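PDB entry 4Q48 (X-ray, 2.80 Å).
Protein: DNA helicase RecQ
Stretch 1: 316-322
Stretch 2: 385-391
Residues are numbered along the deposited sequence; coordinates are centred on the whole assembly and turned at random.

Stretch 1 316-322: SMEGYYQ
Stretch 2, residues 385-391: VLLHYFG

The two stretches meet in an apolar contact of aliphatic and aromatic side chains, with no hydrogen bond crossing between them, in which the first turns of one helix pack against helix 385-389 and bury 430 Å² in total. Helix 317-322 and helix 385-389 approach to 10.9 Å between axes, their directions 115° apart, a spacing wide enough for large side chains. The register is set by the CA atoms of M317 and L386, 7.7 Å apart, and of E318 and F390, 8.7 Å apart.

S316, extended at phi/psi -164/171 with chi1 p, caps the first helix: its OG accepts from G319 N at 3.1 Å. Helical bonds follow, from Y320 N to S316 O (2.9 Å) and Y321 N to M317 O (2.9 Å). In the second stretch F390 adopts phi/psi -97/12, and G391 adopts 85/6, where a CB would jam against the preceding carbonyl, so glycine suits the turn.

M317, buried and pointing toward the partner, is m at all three chi angles. Its flexible, unbranched chain serves two neighbours: M317 CB lies over one face of the Y389 ring, 3.7 Å from the centroid, while M317 CE reaches L386 CD1 at 3.6 Å. The CA-to-CB bond of L386 (t, p) points sideways to the first stretch, yet the end of the side chain comes nearer, bringing L386 CD1 to 4.3 Å from Y320 CD2 and 4.4 Å from Y321 CD1.

F390, chi1 m, inserts its flat ring so that F390 CZ lies 3.6 Å from Y321 CB and 3.9 Å from M317 O. The Y321 and F390 rings form an oblique pair, centroids 5.0 Å apart and planes at 53°. Y321, Y320 and Y389 are all t at chi1; their rings supply apolar surface, while their hydroxyls hydrogen-bond elsewhere in the structure. E318 (m, p) brings E318 OE1 within 3.5 Å of Y389 OH, a polar contact.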

# COMPACT_ATOMS: atom_id res chain seq x y z
N SER A 316 4.23 -9.25 -0.72
CA SER A 316 4.40 -7.95 -0.12
C SER A 316 3.28 -7.59 0.85
O SER A 316 2.25 -8.28 0.91
CB SER A 316 4.48 -6.91 -1.22
OG SER A 316 3.27 -6.87 -1.94
N MET A 317 3.47 -6.49 1.57
CA MET A 317 2.42 -5.91 2.40
C MET A 317 1.24 -5.44 1.55
O MET A 317 0.08 -5.59 1.95
CB MET A 317 2.96 -4.73 3.23
CG MET A 317 3.87 -5.12 4.38
SD MET A 317 3.03 -6.05 5.67
CE MET A 317 2.43 -4.73 6.71
N GLU A 318 1.53 -4.86 0.39
CA GLU A 318 0.47 -4.45 -0.55
C GLU A 318 -0.41 -5.64 -0.92
O GLU A 318 -1.64 -5.58 -0.78
CB GLU A 318 1.08 -3.89 -1.84
CG GLU A 318 1.81 -2.59 -1.72
CD GLU A 318 3.27 -2.80 -1.36
OE1 GLU A 318 3.60 -3.83 -0.73
OE2 GLU A 318 4.10 -1.95 -1.76
N GLY A 319 0.23 -6.74 -1.33
CA GLY A 319 -0.48 -7.95 -1.69
C GLY A 319 -1.24 -8.56 -0.53
O GLY A 319 -2.38 -9.00 -0.69
N TYR A 320 -0.61 -8.58 0.63
CA TYR A 320 -1.22 -9.12 1.83
C TYR A 320 -2.49 -8.34 2.16
O TYR A 320 -3.54 -8.92 2.47
CB TYR A 320 -0.22 -9.11 2.99
CG TYR A 320 -0.81 -9.54 4.30
CD1 TYR A 320 -1.05 -10.87 4.59
CD2 TYR A 320 -1.17 -8.59 5.25
CE1 TYR A 320 -1.62 -11.25 5.81
CE2 TYR A 320 -1.73 -8.95 6.45
CZ TYR A 320 -1.96 -10.28 6.74
OH TYR A 320 -2.52 -10.62 7.96
N TYR A 321 -2.41 -7.02 2.09
CA TYR A 321 -3.57 -6.19 2.37
C TYR A 321 -4.70 -6.39 1.34
O TYR A 321 -5.88 -6.43 1.69
CB TYR A 321 -3.16 -4.72 2.41
CG TYR A 321 -4.31 -3.82 2.71
CD1 TYR A 321 -4.70 -3.60 4.03
CD2 TYR A 321 -5.04 -3.24 1.69
CE1 TYR A 321 -5.78 -2.77 4.31
CE2 TYR A 321 -6.12 -2.43 1.96
CZ TYR A 321 -6.48 -2.19 3.26
OH TYR A 321 -7.54 -1.37 3.50
N GLN A 322 -4.35 -6.53 0.06
CA GLN A 322 -5.40 -6.67 -0.92
C GLN A 322 -6.01 -8.06 -0.73
O GLN A 322 -7.23 -8.24 -0.79
CB GLN A 322 -4.90 -6.51 -2.37
CG GLN A 322 -5.85 -7.21 -3.36
CD GLN A 322 -5.32 -7.37 -4.78
OE1 GLN A 322 -4.17 -7.77 -5.00
NE2 GLN A 322 -6.18 -7.10 -5.77
N VAL A 385 0.86 -1.73 13.04
CA VAL A 385 2.02 -1.86 12.17
C VAL A 385 1.62 -1.89 10.71
O VAL A 385 2.28 -1.28 9.87
CB VAL A 385 2.83 -3.13 12.50
CG1 VAL A 385 3.83 -3.47 11.38
CG2 VAL A 385 3.56 -2.99 13.85
N LEU A 386 0.54 -2.62 10.41
CA LEU A 386 0.03 -2.79 9.03
C LEU A 386 -0.42 -1.48 8.41
O LEU A 386 -0.03 -1.15 7.30
CB LEU A 386 -1.14 -3.79 9.01
CG LEU A 386 -2.01 -3.94 7.75
CD1 LEU A 386 -1.19 -4.49 6.60
CD2 LEU A 386 -3.15 -4.87 8.01
N LEU A 387 -1.19 -0.72 9.18
CA LEU A 387 -1.78 0.52 8.72
C LEU A 387 -0.70 1.59 8.56
O LEU A 387 -0.78 2.44 7.66
CB LEU A 387 -2.88 0.96 9.70
CG LEU A 387 -4.11 -0.00 9.71
CD1 LEU A 387 -5.18 0.44 10.67
CD2 LEU A 387 -4.71 -0.17 8.33
N HIS A 388 0.34 1.52 9.40
CA HIS A 388 1.45 2.46 9.34
C HIS A 388 2.19 2.39 8.00
O HIS A 388 2.64 3.39 7.46
CB HIS A 388 2.42 2.19 10.50
CG HIS A 388 3.72 2.93 10.38
ND1 HIS A 388 3.87 4.25 10.79
CD2 HIS A 388 4.92 2.56 9.86
CE1 HIS A 388 5.11 4.64 10.54
NE2 HIS A 388 5.76 3.64 9.98
N TYR A 389 2.29 1.19 7.45
CA TYR A 389 2.92 0.99 6.15
C TYR A 389 2.20 1.81 5.07
O TYR A 389 2.82 2.27 4.11
CB TYR A 389 2.89 -0.48 5.80
CG TYR A 389 3.69 -0.90 4.60
CD1 TYR A 389 5.07 -1.10 4.69
CD2 TYR A 389 3.07 -1.10 3.36
CE1 TYR A 389 5.81 -1.50 3.57
CE2 TYR A 389 3.81 -1.50 2.24
CZ TYR A 389 5.18 -1.71 2.35
OH TYR A 389 5.91 -2.12 1.26
N PHE A 390 0.90 2.02 5.23
CA PHE A 390 0.14 2.77 4.24
C PHE A 390 -0.00 4.23 4.67
O PHE A 390 -0.76 4.99 4.07
CB PHE A 390 -1.25 2.14 4.01
CG PHE A 390 -1.19 0.75 3.47
CD1 PHE A 390 -0.93 0.52 2.13
CD2 PHE A 390 -1.34 -0.34 4.31
CE1 PHE A 390 -0.84 -0.78 1.62
CE2 PHE A 390 -1.25 -1.64 3.83
CZ PHE A 390 -1.00 -1.86 2.48
N GLY A 391 0.74 4.64 5.69
CA GLY A 391 0.71 6.02 6.11
C GLY A 391 -0.40 6.39 7.07
O GLY A 391 -0.58 7.57 7.39